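Local structure of MsStt7d protein (Micromonas, 4IX3) at residues Val165-Lys170 / Asp208-Pro213; Pro171-Ala176 / Leu186-Ala191; Leu271-Ala276 / Gly294-Met299; Leu260-Leu265 / Met299-Leu304; Trp312-Arg317 / Glu330-His335. The protein probably acts as a protein kinase, transferring phosphate from ATP to protein substrates with the help of magnesium ions bound in its catalytic domain. One frame throughout, in Å; residues are numbered along the deposited sequence. Where two conformers were deposited one is given.

Contact 1. Residues Val165-Lys170 / Asp208-Pro213. With MG (magnesium ion), chain E.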
# COMPACT_ATOMS: atom_id res chain seq x y z
N VAL B 165 0.92 16.53 12.95
CA VAL B 165 0.30 15.34 13.53
C VAL B 165 0.84 14.12 12.80
O VAL B 165 0.78 14.10 11.55
CB VAL B 165 -1.24 15.41 13.51
CG1 VAL B 165 -1.89 14.14 14.03
CG2 VAL B 165 -1.68 16.64 14.29
N HIS B 166 1.39 13.16 13.52
CA HIS B 166 2.16 12.09 12.87
C HIS B 166 1.19 11.14 12.15
O HIS B 166 1.46 10.72 11.01
CB HIS B 166 3.00 11.38 13.95
CG HIS B 166 3.76 10.22 13.43
ND1 HIS B 166 5.11 10.18 13.23
CD2 HIS B 166 3.26 9.00 13.03
CE1 HIS B 166 5.45 8.97 12.73
NE2 HIS B 166 4.29 8.25 12.64
N ARG B 167 0.10 10.78 12.83
CA ARG B 167 -0.94 9.95 12.22
C ARG B 167 -0.68 8.45 12.26
O ARG B 167 -1.62 7.66 12.13
CB ARG B 167 -1.20 10.40 10.78
CG ARG B 167 -2.66 10.72 10.49
CD ARG B 167 -3.03 10.33 9.07
NE ARG B 167 -3.77 11.39 8.39
CZ ARG B 167 -5.09 11.38 8.21
NH1 ARG B 167 -5.82 10.37 8.66
NH2 ARG B 167 -5.68 12.39 7.57
N ASP B 168 0.57 8.03 12.41
CA ASP B 168 0.88 6.59 12.35
C ASP B 168 1.79 6.16 13.49
O ASP B 168 2.74 5.40 13.31
CB ASP B 168 1.47 6.20 10.97
CG ASP B 168 1.34 4.71 10.65
OD1 ASP B 168 0.60 4.00 11.37
OD2 ASP B 168 2.00 4.24 9.69
N VAL B 169 1.44 6.66 14.67
CA VAL B 169 2.19 6.28 15.87
C VAL B 169 1.84 4.83 16.22
O VAL B 169 0.65 4.46 16.32
CB VAL B 169 1.84 7.24 17.02
CG1 VAL B 169 2.41 6.73 18.34
CG2 VAL B 169 2.34 8.64 16.71
N LYS B 170 2.88 4.03 16.43
CA LYS B 170 2.72 2.63 16.80
C LYS B 170 4.11 2.08 17.09
O LYS B 170 5.11 2.67 16.64
CB LYS B 170 1.99 1.77 15.71
CG LYS B 170 2.68 1.87 14.33
CD LYS B 170 1.78 1.21 13.30
CE LYS B 170 2.37 1.23 11.90
NZ LYS B 170 1.28 1.34 10.89
N ASP B 208 -12.15 10.74 6.65
CA ASP B 208 -11.22 9.65 6.92
C ASP B 208 -9.96 9.81 6.06
O ASP B 208 -10.04 10.30 4.91
CB ASP B 208 -11.88 8.25 6.80
CG ASP B 208 -13.07 8.03 7.80
OD1 ASP B 208 -13.16 8.74 8.82
OD2 ASP B 208 -13.90 7.10 7.63
N GLY B 209 -8.80 9.45 6.62
CA GLY B 209 -7.53 9.31 5.82
C GLY B 209 -7.06 7.89 6.04
O GLY B 209 -7.81 7.12 6.67
N PRO B 210 -5.77 7.58 5.70
CA PRO B 210 -5.23 6.23 5.92
C PRO B 210 -5.09 6.19 7.44
O PRO B 210 -5.03 7.22 8.11
CB PRO B 210 -3.88 6.25 5.19
CG PRO B 210 -3.48 7.70 5.31
CD PRO B 210 -4.73 8.54 5.31
N ALA B 211 -5.25 5.02 8.02
CA ALA B 211 -5.11 4.93 9.45
C ALA B 211 -4.82 3.47 9.58
O ALA B 211 -5.41 2.63 8.89
CB ALA B 211 -6.42 5.31 10.18
N ASP B 212 -3.94 3.14 10.52
CA ASP B 212 -3.76 1.76 10.87
C ASP B 212 -4.90 1.45 11.85
O ASP B 212 -4.98 2.08 12.90
CB ASP B 212 -2.41 1.63 11.56
CG ASP B 212 -2.04 0.19 11.83
OD1 ASP B 212 -2.96 -0.56 12.23
OD2 ASP B 212 -0.84 -0.17 11.78
N PRO B 213 -5.82 0.52 11.50
CA PRO B 213 -6.97 0.29 12.36
C PRO B 213 -6.61 -0.19 13.75
O PRO B 213 -7.38 -0.03 14.71
CB PRO B 213 -7.80 -0.73 11.59
CG PRO B 213 -6.87 -1.32 10.60
CD PRO B 213 -5.78 -0.34 10.30
MG MG E . 2.77 4.46 7.84
O HOH W 1 -2.95 5.24 12.40
O HOH W 2 -1.89 6.57 9.09
O HOH W 3 2.01 6.38 7.71
O HOH W 4 3.70 4.80 5.95
O HOH W 5 3.63 2.64 7.86
O HOH W 6 1.12 3.75 6.96
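Lys-170 reaches across to Asp-212, and its NZ makes a 2.8 Å salt bridge to OD2 of Asp-212 on the anti lone pair of that oxygen. The lysine starts with CG between the backbone N and the carbonyl carbon (chi1 55°), runs on extended as far as CE, and bends at chi4 to place NZ. That nitrogen also grips Asp-168, meeting OD1 at 2.8 Å on its syn lone pair and OD2 more weakly. OD1 of Asp-168 and OD2 of Asp-212 are only 4.4 Å apart, so a long, flexible side chain ending in an ammonium suits this place. An alanine in place of Lys-170 would probably leave the two neighbouring carboxylates without the ammonium that bridges them, although Arg-214 would still pair with Asp-212. OD2 of Asp-168 binds the magnesium ion at 2.0 Å; four waters and Asp-188 complete the six-ligand shell. His-166, Arg-167 and Asp-168 form the HRD motif of the protein kinase catalytic loop, whose aspartate is generally taken as the catalytic base in canonical relatives. As in those kinases, an aspartate of helix 246-261, here Asp-249, accepts from the backbone N of His-166 and of Arg-167. The Arg-167 chain bends at chi2 and chi3, and its guanidinium lies against the other segment: NH1 gives a weak hydrogen bond to Pro-210 O at 3.3 Å, while CD of Pro-210 lies over one face, toward the rim. Gly-209 CA approaches NH1 to 3.5 Å, where a CB would collide. Water 1 links Arg-167 O to Asp-212 N.

Contact 2. Residues Pro171-Ala176 / Leu186-Ala191. With MG (magnesium ion), chain E.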
# COMPACT_ATOMS: atom_id res chain seq x y z
N PRO B 171 4.22 0.94 17.76
CA PRO B 171 5.53 0.36 18.03
C PRO B 171 6.39 0.10 16.78
O PRO B 171 7.62 0.27 16.82
CB PRO B 171 5.19 -0.91 18.84
CG PRO B 171 3.92 -0.52 19.57
CD PRO B 171 3.14 0.20 18.48
N ALA B 172 5.78 -0.26 15.64
CA ALA B 172 6.55 -0.55 14.45
C ALA B 172 7.20 0.73 13.91
O ALA B 172 8.11 0.62 13.07
CB ALA B 172 5.66 -1.15 13.33
N ASN B 173 6.70 1.90 14.30
CA ASN B 173 7.24 3.19 13.85
C ASN B 173 8.09 3.88 14.94
O ASN B 173 8.32 5.09 14.85
CB ASN B 173 6.14 4.12 13.34
CG ASN B 173 5.74 3.80 11.91
OD1 ASN B 173 6.50 3.14 11.20
ND2 ASN B 173 4.57 4.26 11.52
N LEU B 174 8.65 3.07 15.84
CA LEU B 174 9.61 3.59 16.82
C LEU B 174 10.88 2.76 16.72
O LEU B 174 10.83 1.54 16.57
CB LEU B 174 8.99 3.51 18.24
CG LEU B 174 7.86 4.53 18.47
CD1 LEU B 174 6.98 4.11 19.67
CD2 LEU B 174 8.44 5.93 18.69
N ILE B 175 12.03 3.45 16.90
CA ILE B 175 13.33 2.81 16.95
C ILE B 175 14.01 3.29 18.24
O ILE B 175 14.02 4.51 18.50
CB ILE B 175 14.22 3.19 15.73
CG1 ILE B 175 13.55 2.78 14.42
CG2 ILE B 175 15.60 2.58 15.88
CD1 ILE B 175 14.32 3.23 13.21
N ALA B 176 14.64 2.36 18.95
CA ALA B 176 15.48 2.76 20.09
C ALA B 176 16.87 3.08 19.49
O ALA B 176 17.53 2.18 19.00
CB ALA B 176 15.55 1.62 21.09
N LEU B 186 10.77 8.42 16.32
CA LEU B 186 9.69 8.06 15.36
C LEU B 186 10.29 7.90 13.96
O LEU B 186 11.20 8.64 13.59
CB LEU B 186 8.62 9.13 15.35
CG LEU B 186 7.71 9.05 16.61
CD1 LEU B 186 7.08 10.39 16.89
CD2 LEU B 186 6.62 8.02 16.46
N ILE B 187 9.71 7.01 13.18
CA ILE B 187 9.92 7.05 11.74
C ILE B 187 8.56 7.26 11.08
O ILE B 187 7.50 7.19 11.72
CB ILE B 187 10.54 5.77 11.19
CG1 ILE B 187 9.69 4.54 11.50
CG2 ILE B 187 11.96 5.61 11.75
CD1 ILE B 187 9.97 3.37 10.55
N ASP B 188 8.60 7.48 9.75
CA ASP B 188 7.45 7.35 8.87
C ASP B 188 6.45 8.50 9.03
O ASP B 188 5.37 8.35 9.66
CB ASP B 188 6.77 5.99 9.02
CG ASP B 188 5.53 5.91 8.14
OD1 ASP B 188 5.49 6.62 7.08
OD2 ASP B 188 4.56 5.19 8.58
N LEU B 189 6.78 9.64 8.43
CA LEU B 189 5.89 10.76 8.35
C LEU B 189 5.07 10.70 7.05
O LEU B 189 4.48 11.70 6.61
CB LEU B 189 6.68 12.08 8.40
CG LEU B 189 7.35 12.35 9.75
CD1 LEU B 189 8.51 13.32 9.62
CD2 LEU B 189 6.39 12.75 10.86
N GLY B 190 4.88 9.49 6.51
CA GLY B 190 4.17 9.35 5.23
C GLY B 190 2.69 9.69 5.28
O GLY B 190 2.08 10.06 4.28
N ALA B 191 2.07 9.61 6.46
CA ALA B 191 0.69 10.02 6.63
C ALA B 191 0.54 11.29 7.45
O ALA B 191 -0.56 11.72 7.77
CB ALA B 191 -0.14 8.92 7.28
MG MG E . 2.77 4.46 7.84
O HOH W 7 6.29 2.32 8.70
O HOH W 3 2.01 6.38 7.71
O HOH W 4 3.70 4.80 5.95
O HOH W 5 3.63 2.64 7.86
O HOH W 6 1.12 3.75 6.96
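Asn-173 lies against Ile-187 and Asp-188, and each atom of its side chain has a neighbour there. CB sits 3.7 Å from the carbonyl O of Ile-187. CG, anti to the carbonyl carbon of its own residue (chi1 -81°), comes next to CB of Asp-188, the amide and carboxylate planes being steeply inclined to each other. OD1 touches CG1 of Ile-187 at 3.5 Å and accepts a hydrogen bond from water 7. ND2 gives a weak bond to OD2 of Asp-188 at 3.1 Å; its stronger partner is the backbone O of Asp-168. An amide fits because it can donate to an aspartate and accept from water at once. OD2 of Asp-188 binds the magnesium ion at 2.1 Å, and OD1 accepts from Gly-190 N in an Asx turn. Asp-188 opens the DLG sequence, the counterpart of the kinase DFG motif; a second magnesium ion, not bound to this chain here, has been seen on Asn-173 and Asp-188 in this protein. The backbone joins in as well, Ile-187 N donating to Asn-173 O at 2.9 Å. Leu-174 and Leu-186, an antiparallel non-hydrogen-bonded pair, lie side by side with their CD2 atoms 3.6 Å apart. The two segments meet at the open end of the hairpin of strands 174-177 and 183-186; helix 141-161 packs on both leucines through Leu-152, while Pro-171 rests on helices 119-125 and 246-261.

Contact 3. Residues Leu271-Ala276 / Gly294-Met299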
# COMPACT_ATOMS: atom_id res chain seq x y z
N LEU B 271 -3.99 -6.86 21.82
CA LEU B 271 -4.46 -5.47 21.85
C LEU B 271 -5.88 -5.37 21.30
O LEU B 271 -6.71 -4.63 21.84
CB LEU B 271 -3.49 -4.59 21.04
CG LEU B 271 -3.87 -3.11 20.96
CD1 LEU B 271 -3.82 -2.50 22.34
CD2 LEU B 271 -2.95 -2.37 19.99
N GLU B 272 -6.14 -6.11 20.22
CA GLU B 272 -7.50 -6.11 19.64
C GLU B 272 -8.55 -6.58 20.65
O GLU B 272 -9.59 -5.94 20.79
CB GLU B 272 -7.55 -6.98 18.37
CG GLU B 272 -8.91 -6.98 17.68
CD GLU B 272 -8.94 -7.79 16.39
OE1 GLU B 272 -8.03 -8.63 16.19
OE2 GLU B 272 -9.91 -7.62 15.61
N ARG B 273 -8.25 -7.64 21.40
CA ARG B 273 -9.21 -8.15 22.40
C ARG B 273 -9.42 -7.08 23.47
O ARG B 273 -10.55 -6.79 23.89
CB ARG B 273 -8.68 -9.41 23.09
CG ARG B 273 -9.64 -9.90 24.18
CD ARG B 273 -9.54 -11.39 24.36
NE ARG B 273 -8.39 -11.76 25.16
CZ ARG B 273 -8.43 -12.10 26.45
NH1 ARG B 273 -9.54 -11.98 27.16
NH2 ARG B 273 -7.32 -12.54 27.02
N PHE B 274 -8.33 -6.51 23.99
CA PHE B 274 -8.45 -5.47 25.00
C PHE B 274 -9.30 -4.31 24.50
O PHE B 274 -10.21 -3.86 25.20
CB PHE B 274 -7.09 -4.94 25.46
CG PHE B 274 -7.19 -3.76 26.40
CD1 PHE B 274 -7.33 -2.47 25.89
CD2 PHE B 274 -7.37 -3.95 27.75
CE1 PHE B 274 -7.46 -1.37 26.72
CE2 PHE B 274 -7.52 -2.85 28.59
CZ PHE B 274 -7.65 -1.58 28.07
N LEU B 275 -9.03 -3.81 23.30
CA LEU B 275 -9.74 -2.61 22.84
C LEU B 275 -11.23 -2.89 22.60
O LEU B 275 -12.06 -1.99 22.80
CB LEU B 275 -9.10 -2.02 21.57
CG LEU B 275 -7.75 -1.35 21.87
CD1 LEU B 275 -7.12 -0.95 20.54
CD2 LEU B 275 -7.89 -0.14 22.79
N ALA B 276 -11.59 -4.10 22.19
CA ALA B 276 -12.99 -4.47 22.01
C ALA B 276 -13.69 -4.43 23.36
O ALA B 276 -14.83 -3.96 23.47
CB ALA B 276 -13.06 -5.85 21.41
N GLY B 294 -10.84 -9.57 35.19
CA GLY B 294 -10.87 -10.96 35.67
C GLY B 294 -10.88 -12.03 34.59
O GLY B 294 -10.61 -13.20 34.86
N GLU B 295 -11.22 -11.65 33.36
CA GLU B 295 -11.12 -12.54 32.20
C GLU B 295 -9.73 -12.67 31.58
O GLU B 295 -9.59 -13.33 30.56
CB GLU B 295 -12.05 -12.03 31.09
CG GLU B 295 -13.52 -12.00 31.47
CD GLU B 295 -14.42 -11.54 30.34
OE1 GLU B 295 -14.04 -11.67 29.16
OE2 GLU B 295 -15.54 -11.06 30.64
N TYR B 296 -8.76 -11.93 32.10
CA TYR B 296 -7.45 -11.78 31.44
C TYR B 296 -6.38 -12.48 32.30
O TYR B 296 -5.34 -11.91 32.64
CB TYR B 296 -7.10 -10.29 31.29
CG TYR B 296 -7.79 -9.62 30.13
CD1 TYR B 296 -7.09 -9.30 28.96
CD2 TYR B 296 -9.17 -9.33 30.19
CE1 TYR B 296 -7.73 -8.73 27.87
CE2 TYR B 296 -9.83 -8.77 29.09
CZ TYR B 296 -9.10 -8.46 27.95
OH TYR B 296 -9.74 -7.93 26.85
N GLY B 297 -6.69 -13.69 32.73
CA GLY B 297 -5.87 -14.31 33.74
C GLY B 297 -4.50 -14.67 33.21
O GLY B 297 -3.61 -14.95 34.02
N THR B 298 -4.35 -14.76 31.89
CA THR B 298 -3.05 -15.07 31.27
C THR B 298 -2.14 -13.85 31.27
O THR B 298 -0.95 -14.00 30.98
CB THR B 298 -3.12 -15.66 29.83
OG1 THR B 298 -3.55 -14.67 28.89
CG2 THR B 298 -4.00 -16.94 29.71
N MET B 299 -2.67 -12.67 31.60
CA MET B 299 -1.91 -11.42 31.53
C MET B 299 -1.63 -10.84 32.89
O MET B 299 -2.25 -11.26 33.89
CB MET B 299 -2.63 -10.38 30.66
CG MET B 299 -3.09 -10.95 29.32
SD MET B 299 -3.46 -9.61 28.19
CE MET B 299 -4.16 -10.57 26.86
O HOH W 8 -5.97 -13.90 29.36
O HOH W 9 -11.97 -10.92 26.85
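Arg-273 lays its guanidinium flat on the ring of Tyr-296, the planes 7° apart and the centres separated by 4.0 Å. NH1 sits over the middle of the ring, 3.6 Å from CZ of Tyr-296, while CE1 of the ring lies over the centre of the guanidinium, so the stack is also a cation-pi pair. CG of Arg-273, anti to the backbone N (chi1 177°), lies 3.3 Å from OH of Tyr-296; beyond it the chain bends at chi3. Tyr-296 opens a type I turn ending at Met-299, whose CE approaches NH2 of Arg-273 at 3.7 Å and whose SD lies at the edge of the ring. Beyond the two segments, the hydroxyl bonds to Asp-277, and Phe-288 meets the ring edge-to-face. An alanine at Tyr-296 would probably leave the guanidinium without its flat support and Asp-277 without its hydroxyl partner. In the plane of the guanidinium, water 9 accepts from NH1 at 2.7 Å and donates to Glu-295 OE1, while water 8 accepts from NH2 and bonds to Thr-298 OG1. The arginine can therefore spend its face on the aromatic ring and N-H groups of NH1 and NH2 on water, which suits a partly exposed helix-loop junction.

Contact 4. Residues Leu260-Leu265 / Met299-Leu304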
# COMPACT_ATOMS: atom_id res chain seq x y z
N LEU B 260 3.43 -1.69 25.68
CA LEU B 260 4.67 -1.71 26.47
C LEU B 260 4.38 -2.23 27.89
O LEU B 260 5.21 -2.94 28.44
CB LEU B 260 5.26 -0.31 26.53
CG LEU B 260 5.70 0.21 25.15
CD1 LEU B 260 6.20 1.61 25.37
CD2 LEU B 260 6.76 -0.73 24.60
N ALA B 261 3.26 -1.80 28.47
CA ALA B 261 2.96 -2.10 29.87
C ALA B 261 2.54 -3.54 30.14
O ALA B 261 2.77 -4.03 31.25
CB ALA B 261 1.88 -1.13 30.36
N VAL B 262 1.92 -4.21 29.15
CA VAL B 262 1.28 -5.53 29.40
C VAL B 262 1.74 -6.50 28.32
O VAL B 262 1.37 -6.32 27.14
CB VAL B 262 -0.25 -5.44 29.39
CG1 VAL B 262 -0.88 -6.78 29.77
CG2 VAL B 262 -0.74 -4.33 30.31
N VAL B 263 2.60 -7.45 28.70
CA VAL B 263 3.22 -8.40 27.74
C VAL B 263 2.13 -9.02 26.86
O VAL B 263 2.30 -9.14 25.63
CB VAL B 263 4.13 -9.46 28.41
CG1 VAL B 263 4.58 -10.50 27.40
CG2 VAL B 263 5.31 -8.75 29.06
N GLY B 264 1.05 -9.47 27.47
CA GLY B 264 -0.02 -10.13 26.71
C GLY B 264 -0.76 -9.23 25.72
O GLY B 264 -1.48 -9.77 24.85
N LEU B 265 -0.58 -7.90 25.79
CA LEU B 265 -1.20 -7.04 24.78
C LEU B 265 -0.25 -6.75 23.62
O LEU B 265 -0.62 -5.96 22.75
CB LEU B 265 -1.68 -5.74 25.39
CG LEU B 265 -2.69 -5.95 26.54
CD1 LEU B 265 -3.12 -4.60 27.11
CD2 LEU B 265 -3.88 -6.77 26.07
N MET B 299 -2.67 -12.67 31.60
CA MET B 299 -1.91 -11.42 31.53
C MET B 299 -1.63 -10.84 32.89
O MET B 299 -2.25 -11.26 33.89
CB MET B 299 -2.63 -10.38 30.66
CG MET B 299 -3.09 -10.95 29.32
SD MET B 299 -3.46 -9.61 28.19
CE MET B 299 -4.16 -10.57 26.86
N ASP B 300 -0.67 -9.92 32.93
CA ASP B 300 -0.24 -9.32 34.19
C ASP B 300 -0.22 -7.79 34.04
O ASP B 300 0.59 -7.24 33.27
CB ASP B 300 1.15 -9.85 34.53
CG ASP B 300 1.65 -9.39 35.87
OD1 ASP B 300 1.12 -8.42 36.45
OD2 ASP B 300 2.62 -10.01 36.36
N PHE B 301 -1.21 -7.14 34.66
CA PHE B 301 -1.40 -5.69 34.57
C PHE B 301 -0.58 -4.90 35.60
O PHE B 301 -0.87 -3.70 35.80
CB PHE B 301 -2.85 -5.32 34.70
CG PHE B 301 -3.70 -5.88 33.60
CD1 PHE B 301 -3.69 -5.32 32.33
CD2 PHE B 301 -4.51 -6.97 33.85
CE1 PHE B 301 -4.47 -5.85 31.31
CE2 PHE B 301 -5.29 -7.51 32.83
CZ PHE B 301 -5.27 -6.95 31.57
N ALA B 302 0.42 -5.52 36.24
CA ALA B 302 1.16 -4.85 37.34
C ALA B 302 1.64 -3.44 36.97
O ALA B 302 1.61 -2.52 37.81
CB ALA B 302 2.35 -5.66 37.80
N ALA B 303 2.17 -3.24 35.75
CA ALA B 303 2.69 -1.91 35.41
C ALA B 303 1.63 -0.82 35.46
O ALA B 303 1.95 0.34 35.77
CB ALA B 303 3.44 -1.94 34.07
N LEU B 304 0.41 -1.14 35.05
CA LEU B 304 -0.69 -0.19 35.07
C LEU B 304 -1.24 -0.06 36.50
O LEU B 304 -1.71 1.03 36.86
CB LEU B 304 -1.80 -0.61 34.09
CG LEU B 304 -1.30 -0.74 32.64
CD1 LEU B 304 -2.48 -1.17 31.77
CD2 LEU B 304 -0.75 0.61 32.19
O HOH W 10 2.34 -5.18 33.63
O HOH W 11 2.75 -8.07 31.57
O HOH W 12 0.96 -10.08 30.38
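Ala-261 and Val-262 fit against Phe-301, Ala-303 and Leu-304 where helix 246-261 ends and helix 302-318 begins, in the mainly helical C-terminal lobe of the protein kinase fold. The inner part is apolar and close. CB of Ala-261 meets CD2 of Leu-304 at 3.6 Å, and the carbonyl O of Ala-261 receives CB of Ala-303 at the same range; small residues let the two helix ends approach. Val-262, the first residue to leave helical geometry, uses both branches. CG2 lies 3.7 Å from CD1 of Phe-301 and also touches CD1 of Leu-304; CG1, anti to the backbone N (chi1 -175°), also reaches CE1 of Phe-301, besides the carbonyl O of Asp-300 and CB of Met-299. Met-299 extends beyond CG past the short 3-10 turn, its SD 3.6 Å from CD2 of Leu-265 and its CE 3.4 Å from the carbonyl O of Gly-264. A side chain at Gly-264 would strike CG of Met-299. The ring of Phe-301 goes on to meet Trp-312.

The other side is wet, and water joins the backbones there. Water 10 donates to the O atoms of Ala-261 and Asp-300 and accepts from Ala-303 N. Water 11 ties Val-263 N to Asp-300 O, and water 12 accepts from the N atoms of Gly-264 and Asp-300. The exposed side chain of Asp-300 suits this border and forms an Asx turn just before the helix: its OD1 accepts from Ala-302 N at 3.0 Å, with an N-H...O angle of 151°.

Contact 5. Residues Trp312-Arg317 / Glu330-His335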
# COMPACT_ATOMS: atom_id res chain seq x y z
N TRP B 312 -2.97 2.94 34.65
CA TRP B 312 -4.36 2.92 34.19
C TRP B 312 -4.89 4.32 33.98
O TRP B 312 -5.64 4.56 33.01
CB TRP B 312 -5.27 2.21 35.18
CG TRP B 312 -5.11 0.72 35.20
CD1 TRP B 312 -4.69 -0.07 36.26
CD2 TRP B 312 -5.49 -0.21 34.14
NE1 TRP B 312 -4.81 -1.39 35.94
CE2 TRP B 312 -5.24 -1.55 34.65
CE3 TRP B 312 -5.98 -0.05 32.84
CZ2 TRP B 312 -5.48 -2.69 33.89
CZ3 TRP B 312 -6.23 -1.20 32.09
CH2 TRP B 312 -5.99 -2.49 32.60
N ASP B 313 -4.64 5.23 34.92
CA ASP B 313 -5.18 6.55 34.80
C ASP B 313 -4.62 7.24 33.55
O ASP B 313 -5.35 7.94 32.87
CB ASP B 313 -4.90 7.42 36.04
CG ASP B 313 -5.71 8.70 36.01
OD1 ASP B 313 -5.14 9.78 35.72
OD2 ASP B 313 -6.96 8.65 36.19
N LEU B 314 -3.32 7.09 33.29
CA LEU B 314 -2.73 7.77 32.13
C LEU B 314 -3.28 7.19 30.83
O LEU B 314 -3.58 7.92 29.87
CB LEU B 314 -1.19 7.65 32.16
CG LEU B 314 -0.48 8.25 30.94
CD1 LEU B 314 -0.87 9.70 30.65
CD2 LEU B 314 1.04 8.08 31.08
N CYS B 315 -3.42 5.88 30.77
CA CYS B 315 -4.11 5.25 29.65
C CYS B 315 -5.51 5.84 29.48
O CYS B 315 -5.90 6.17 28.37
CB CYS B 315 -4.22 3.73 29.79
SG CYS B 315 -2.69 2.84 29.50
N GLN B 316 -6.28 5.98 30.56
CA GLN B 316 -7.62 6.57 30.47
C GLN B 316 -7.54 7.98 29.87
O GLN B 316 -8.35 8.36 29.01
CB GLN B 316 -8.31 6.64 31.84
CG GLN B 316 -9.68 7.34 31.76
CD GLN B 316 -10.67 6.52 30.97
OE1 GLN B 316 -10.78 6.64 29.73
NE2 GLN B 316 -11.38 5.65 31.66
N ARG B 317 -6.56 8.77 30.32
CA ARG B 317 -6.41 10.13 29.80
C ARG B 317 -6.11 10.17 28.30
O ARG B 317 -6.69 10.96 27.57
CB ARG B 317 -5.23 10.86 30.51
CG ARG B 317 -5.37 11.06 32.02
CD ARG B 317 -6.53 11.98 32.22
NE ARG B 317 -6.28 13.30 31.58
CZ ARG B 317 -7.07 13.85 30.66
NH1 ARG B 317 -8.22 13.27 30.29
NH2 ARG B 317 -6.74 15.02 30.13
N GLU B 330 1.35 16.82 25.42
CA GLU B 330 2.05 17.71 26.36
C GLU B 330 1.49 17.55 27.77
O GLU B 330 2.27 17.38 28.72
CB GLU B 330 1.96 19.18 25.95
CG GLU B 330 2.75 20.07 26.90
CD GLU B 330 2.44 21.55 26.77
OE1 GLU B 330 1.41 21.93 26.15
OE2 GLU B 330 3.23 22.37 27.28
N ALA B 331 0.16 17.57 27.92
CA ALA B 331 -0.46 17.42 29.25
C ALA B 331 -0.12 16.07 29.89
O ALA B 331 0.26 16.02 31.08
CB ALA B 331 -1.97 17.64 29.16
N ALA B 332 -0.15 15.02 29.08
CA ALA B 332 0.11 13.67 29.51
C ALA B 332 1.54 13.56 30.10
O ALA B 332 1.75 12.76 31.02
CB ALA B 332 -0.10 12.70 28.34
N LEU B 333 2.49 14.36 29.63
CA LEU B 333 3.84 14.30 30.18
C LEU B 333 3.95 14.61 31.67
O LEU B 333 4.91 14.17 32.31
CB LEU B 333 4.73 15.32 29.50
CG LEU B 333 5.55 14.83 28.33
CD1 LEU B 333 6.42 16.00 27.94
CD2 LEU B 333 6.40 13.61 28.65
N SER B 334 3.00 15.39 32.21
CA SER B 334 3.04 15.83 33.62
C SER B 334 2.40 14.81 34.55
O SER B 334 2.24 15.02 35.74
CB SER B 334 2.40 17.21 33.79
OG SER B 334 1.04 17.15 33.41
N HIS B 335 1.87 13.74 33.97
CA HIS B 335 1.11 12.77 34.74
C HIS B 335 1.92 12.14 35.85
O HIS B 335 3.13 11.90 35.72
CB HIS B 335 0.52 11.71 33.81
CG HIS B 335 -0.50 10.85 34.48
ND1 HIS B 335 -1.85 11.05 34.39
CD2 HIS B 335 -0.30 9.79 35.33
CE1 HIS B 335 -2.46 10.08 35.11
NE2 HIS B 335 -1.50 9.32 35.68
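Leu-314 presses its CB onto the ring of His-335, 3.8 Å from the ring centroid and 5° off the normal, a CH-pi contact over the centre of one face. The two side chains run antiparallel, and CD1 of the leucine continues to CB of His-335 at 4.0 Å and to CB of Ala-332 at 3.9 Å. Leucine suits the place because its branched tip extends the apolar contact from the ring to Ala-332. From another direction, CG of Arg-317 comes to 4.2 Å from ND1 of His-335.

In the next shell, a CG anti to the backbone N (chi1 -168°) directs the start of the His-335 ring toward Leu-314, and NE2 makes a weak hydrogen bond with Ala-310 O. The residue closes a type I turn, His-335 N donating to Ala-332 O at 3.1 Å. Before it, Ala-331 O is held twice, by Ser-334 N and by Ser-334 OG at 2.7 Å. The guanidinium of Arg-317 is anchored by Ala-325 O. The contact thus joins helix 302-318 to the turn of Ala-332 to His-335; Leu-314 also packs on Met-257 of helix 246-261 and, in a loop, on Phe-337 and Phe-338, and Ala-332 on Leu-318.

Overall arrangement
Contacts 1 and 2 form one site near the centre of the chain: contact 2 is nested within the loop that contact 1 closes, and both share the magnesium ion and its four waters. Contact 1 is buried and ionic; contact 2, partly buried, adds apolar strand packing to its metal ligand. Contacts 3, 4 and 5 lie farther out, about 18 to 25 Å from the chain centre, and join helices and loops mainly by packing. Contact 3, nested within contact 4 and sharing Met-299, is a cation-pi stack at a hydrated edge; contact 4 has an apolar interior with water along its border. Contacts 4 and 5 both use helix 302-318, and Phe-301 packs on Trp-312 between them.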